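Local coordinates for Serine/threonine-protein kinase Tel1 (Chaetomium thermophilum, PDB 6SKY), which probably phosphorylates serine and threonine residues followed by glutamine, using ATP, to signal DNA damage, at residues S2244-V2256 and I2267-L2279. Numbering follows the deposited sequence.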
# COMPACT_ATOMS: atom_id res chain seq x y z
N SER A 2244 -20.69 -17.42 19.57
CA SER A 2244 -20.34 -17.49 20.98
C SER A 2244 -19.82 -16.14 21.45
O SER A 2244 -19.22 -15.38 20.70
CB SER A 2244 -19.29 -18.57 21.22
OG SER A 2244 -18.25 -18.48 20.28
N ARG A 2245 -20.06 -15.85 22.73
CA ARG A 2245 -19.60 -14.57 23.25
C ARG A 2245 -18.11 -14.55 23.50
O ARG A 2245 -17.52 -13.47 23.49
CB ARG A 2245 -20.34 -14.24 24.54
CG ARG A 2245 -20.51 -12.76 24.74
CD ARG A 2245 -20.60 -12.40 26.19
NE ARG A 2245 -20.30 -10.99 26.40
CZ ARG A 2245 -19.89 -10.48 27.55
NH1 ARG A 2245 -19.63 -9.18 27.65
NH2 ARG A 2245 -19.72 -11.26 28.60
N SER A 2246 -17.48 -15.70 23.70
CA SER A 2246 -16.05 -15.73 23.96
C SER A 2246 -15.24 -15.52 22.69
O SER A 2246 -14.20 -14.87 22.73
CB SER A 2246 -15.65 -17.03 24.62
OG SER A 2246 -15.66 -18.08 23.69
N ASP A 2247 -15.70 -16.03 21.55
CA ASP A 2247 -14.98 -15.75 20.32
C ASP A 2247 -15.16 -14.31 19.88
O ASP A 2247 -14.23 -13.70 19.36
CB ASP A 2247 -15.39 -16.72 19.22
CG ASP A 2247 -16.67 -16.33 18.54
OD1 ASP A 2247 -16.64 -15.46 17.64
OD2 ASP A 2247 -17.72 -16.91 18.88
N LEU A 2248 -16.33 -13.73 20.14
CA LEU A 2248 -16.52 -12.30 19.89
C LEU A 2248 -15.61 -11.48 20.79
O LEU A 2248 -14.97 -10.53 20.33
CB LEU A 2248 -17.98 -11.93 20.11
CG LEU A 2248 -18.33 -10.44 20.06
CD1 LEU A 2248 -18.01 -9.86 18.73
CD2 LEU A 2248 -19.78 -10.26 20.37
N LEU A 2249 -15.55 -11.82 22.08
CA LEU A 2249 -14.72 -11.06 23.00
C LEU A 2249 -13.25 -11.17 22.64
O LEU A 2249 -12.51 -10.18 22.71
CB LEU A 2249 -14.95 -11.52 24.43
CG LEU A 2249 -16.19 -10.95 25.10
CD1 LEU A 2249 -16.25 -11.45 26.50
CD2 LEU A 2249 -16.15 -9.46 25.08
N SER A 2250 -12.79 -12.36 22.26
CA SER A 2250 -11.38 -12.50 21.92
C SER A 2250 -11.06 -11.85 20.58
O SER A 2250 -9.95 -11.36 20.38
CB SER A 2250 -10.99 -13.97 21.91
OG SER A 2250 -11.61 -14.65 20.85
N LYS A 2251 -12.03 -11.78 19.67
CA LYS A 2251 -11.83 -11.03 18.44
C LYS A 2251 -11.68 -9.54 18.71
O LYS A 2251 -10.80 -8.88 18.15
CB LYS A 2251 -12.99 -11.29 17.50
CG LYS A 2251 -12.76 -10.90 16.08
CD LYS A 2251 -14.01 -11.18 15.30
CE LYS A 2251 -13.79 -11.00 13.83
NZ LYS A 2251 -12.85 -12.01 13.30
N ILE A 2252 -12.54 -8.99 19.58
CA ILE A 2252 -12.40 -7.59 19.96
C ILE A 2252 -11.05 -7.36 20.63
O ILE A 2252 -10.39 -6.36 20.37
CB ILE A 2252 -13.55 -7.15 20.89
CG1 ILE A 2252 -14.90 -7.36 20.24
CG2 ILE A 2252 -13.41 -5.69 21.20
CD1 ILE A 2252 -16.02 -7.06 21.16
N GLY A 2253 -10.64 -8.26 21.51
CA GLY A 2253 -9.37 -8.09 22.19
C GLY A 2253 -8.19 -8.10 21.25
O GLY A 2253 -7.28 -7.28 21.37
N TYR A 2254 -8.20 -9.01 20.28
CA TYR A 2254 -7.12 -9.05 19.30
C TYR A 2254 -7.08 -7.78 18.47
O TYR A 2254 -6.00 -7.20 18.26
CB TYR A 2254 -7.30 -10.27 18.39
CG TYR A 2254 -6.47 -10.20 17.15
CD1 TYR A 2254 -7.02 -9.82 15.95
CD2 TYR A 2254 -5.12 -10.49 17.19
CE1 TYR A 2254 -6.27 -9.74 14.83
CE2 TYR A 2254 -4.36 -10.41 16.07
CZ TYR A 2254 -4.94 -10.03 14.89
OH TYR A 2254 -4.18 -9.95 13.75
N GLN A 2255 -8.23 -7.32 17.99
CA GLN A 2255 -8.22 -6.13 17.15
C GLN A 2255 -7.87 -4.88 17.94
O GLN A 2255 -7.23 -3.98 17.40
CB GLN A 2255 -9.57 -5.97 16.47
CG GLN A 2255 -9.83 -7.05 15.47
CD GLN A 2255 -11.05 -6.81 14.67
OE1 GLN A 2255 -11.39 -7.58 13.79
NE2 GLN A 2255 -11.74 -5.73 14.96
N VAL A 2256 -8.26 -4.80 19.21
CA VAL A 2256 -7.88 -3.66 20.03
C VAL A 2256 -6.39 -3.69 20.35
O VAL A 2256 -5.76 -2.63 20.47
CB VAL A 2256 -8.73 -3.63 21.31
CG1 VAL A 2256 -8.19 -2.66 22.30
CG2 VAL A 2256 -10.14 -3.25 20.98
N ILE A 2267 -7.03 -4.20 28.15
CA ILE A 2267 -7.35 -5.28 27.22
C ILE A 2267 -7.54 -6.58 27.98
O ILE A 2267 -8.47 -7.34 27.71
CB ILE A 2267 -6.26 -5.40 26.15
CG1 ILE A 2267 -6.18 -4.14 25.32
CG2 ILE A 2267 -6.56 -6.55 25.24
CD1 ILE A 2267 -5.07 -4.15 24.34
N GLN A 2268 -6.67 -6.85 28.94
CA GLN A 2268 -6.79 -8.08 29.71
C GLN A 2268 -7.98 -8.05 30.64
O GLN A 2268 -8.58 -9.09 30.93
CB GLN A 2268 -5.52 -8.33 30.50
CG GLN A 2268 -5.56 -9.57 31.33
CD GLN A 2268 -4.42 -9.65 32.29
OE1 GLN A 2268 -3.42 -8.96 32.14
NE2 GLN A 2268 -4.55 -10.49 33.30
N LYS A 2269 -8.35 -6.87 31.12
CA LYS A 2269 -9.44 -6.75 32.08
C LYS A 2269 -10.81 -6.77 31.41
O LYS A 2269 -11.77 -7.27 32.01
CB LYS A 2269 -9.25 -5.47 32.88
CG LYS A 2269 -10.31 -5.18 33.90
CD LYS A 2269 -10.14 -3.76 34.42
CE LYS A 2269 -11.07 -3.46 35.57
NZ LYS A 2269 -10.81 -2.10 36.14
N LYS A 2270 -10.92 -6.27 30.19
CA LYS A 2270 -12.20 -6.13 29.52
C LYS A 2270 -12.49 -7.22 28.50
O LYS A 2270 -13.66 -7.47 28.21
CB LYS A 2270 -12.29 -4.78 28.82
CG LYS A 2270 -12.25 -3.61 29.74
CD LYS A 2270 -12.07 -2.33 28.97
CE LYS A 2270 -13.23 -2.09 28.04
NZ LYS A 2270 -13.09 -0.81 27.32
N TYR A 2271 -11.48 -7.85 27.94
CA TYR A 2271 -11.75 -8.73 26.81
C TYR A 2271 -11.21 -10.13 26.98
O TYR A 2271 -11.84 -11.07 26.50
CB TYR A 2271 -11.18 -8.12 25.53
CG TYR A 2271 -11.75 -6.77 25.22
CD1 TYR A 2271 -13.11 -6.61 25.04
CD2 TYR A 2271 -10.95 -5.66 25.12
CE1 TYR A 2271 -13.64 -5.39 24.78
CE2 TYR A 2271 -11.47 -4.44 24.85
CZ TYR A 2271 -12.82 -4.31 24.68
OH TYR A 2271 -13.36 -3.09 24.41
N LEU A 2272 -10.07 -10.31 27.63
CA LEU A 2272 -9.47 -11.63 27.67
C LEU A 2272 -9.92 -12.45 28.87
O LEU A 2272 -10.25 -13.63 28.73
CB LEU A 2272 -7.95 -11.50 27.65
CG LEU A 2272 -7.39 -10.84 26.39
CD1 LEU A 2272 -5.91 -10.82 26.45
CD2 LEU A 2272 -7.84 -11.56 25.16
N GLU A 2273 -9.96 -11.85 30.04
CA GLU A 2273 -10.44 -12.58 31.20
C GLU A 2273 -11.95 -12.79 31.15
O GLU A 2273 -12.43 -13.86 31.54
CB GLU A 2273 -10.03 -11.86 32.48
CG GLU A 2273 -8.55 -11.86 32.71
CD GLU A 2273 -8.14 -11.00 33.88
OE1 GLU A 2273 -9.04 -10.47 34.56
OE2 GLU A 2273 -6.93 -10.87 34.12
N PRO A 2274 -12.74 -11.82 30.67
CA PRO A 2274 -14.13 -12.13 30.35
C PRO A 2274 -14.28 -13.28 29.37
O PRO A 2274 -15.23 -14.05 29.50
CB PRO A 2274 -14.65 -10.82 29.78
CG PRO A 2274 -13.92 -9.82 30.51
CD PRO A 2274 -12.54 -10.36 30.70
N ALA A 2275 -13.39 -13.42 28.40
CA ALA A 2275 -13.51 -14.53 27.45
C ALA A 2275 -13.25 -15.86 28.13
O ALA A 2275 -14.01 -16.82 27.95
CB ALA A 2275 -12.57 -14.32 26.28
N LEU A 2276 -12.18 -15.95 28.92
CA LEU A 2276 -11.94 -17.18 29.65
C LEU A 2276 -13.07 -17.50 30.60
O LEU A 2276 -13.38 -18.67 30.84
CB LEU A 2276 -10.62 -17.11 30.42
CG LEU A 2276 -9.37 -17.59 29.69
CD1 LEU A 2276 -8.85 -16.53 28.77
CD2 LEU A 2276 -8.31 -17.97 30.68
N LYS A 2277 -13.72 -16.48 31.16
CA LYS A 2277 -14.86 -16.73 32.03
C LYS A 2277 -16.08 -17.16 31.24
O LYS A 2277 -16.90 -17.94 31.75
CB LYS A 2277 -15.15 -15.48 32.85
CG LYS A 2277 -16.21 -15.66 33.90
CD LYS A 2277 -16.28 -14.46 34.82
CE LYS A 2277 -17.33 -14.66 35.90
NZ LYS A 2277 -17.47 -13.47 36.79
N GLU A 2278 -16.23 -16.68 30.01
CA GLU A 2278 -17.34 -17.11 29.17
C GLU A 2278 -17.19 -18.55 28.73
O GLU A 2278 -18.18 -19.20 28.41
CB GLU A 2278 -17.46 -16.23 27.93
CG GLU A 2278 -17.92 -14.83 28.21
CD GLU A 2278 -19.25 -14.79 28.91
OE1 GLU A 2278 -20.17 -15.49 28.46
OE2 GLU A 2278 -19.36 -14.06 29.91
N LEU A 2279 -15.96 -19.06 28.68
CA LEU A 2279 -15.79 -20.47 28.33
C LEU A 2279 -16.56 -21.38 29.27
O LEU A 2279 -17.06 -22.43 28.85
CB LEU A 2279 -14.31 -20.84 28.33
CG LEU A 2279 -13.57 -20.50 27.05
CD1 LEU A 2279 -12.19 -21.07 27.09
CD2 LEU A 2279 -14.33 -21.03 25.88
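I2252 lays CG2 over one face of the Y2271 ring in a CH-pi contact, 3.9 Å from that methyl to the ring centroid, while CB of K2270 covers the opposite face. With CG beside its backbone N (chi1 -59°), Y2271 sets its ring into a hole formed by L2249, I2252, G2253 and V2256 of the facing helix. G2253 lets the backbones close in there, its CA 3.8 Å from CB of Y2271. Cutting this tyrosine back to an alanine would probably leave that hole unfilled and deprive Q2228 of a weak hydrogen bond to the phenol OH. In the reciprocal fit, L2249 enters a hole among Y2271, P2274, A2275 and E2278, its CD1 3.7 Å from CB of P2274. V2256 CG1 lies against CG1 of I2267 at one end. At the other, S2246 packs CB against E2278 and hydrogen-bonds OG to E2287 of helix 2286-2303. At the exposed edge, R2245 NH2 meets E2278 OE2 at 3.1 Å in a salt bridge with weak hydrogen-bond geometry, guanidinium and carboxylate planes 76° apart; NE pairs with D2231. Two consecutive helices, antiparallel at 153°, their segment axes approaching to 8.0 Å, thus form a knobs-into-holes helical hairpin, as in the TPR-like alpha-solenoid of FAT domains.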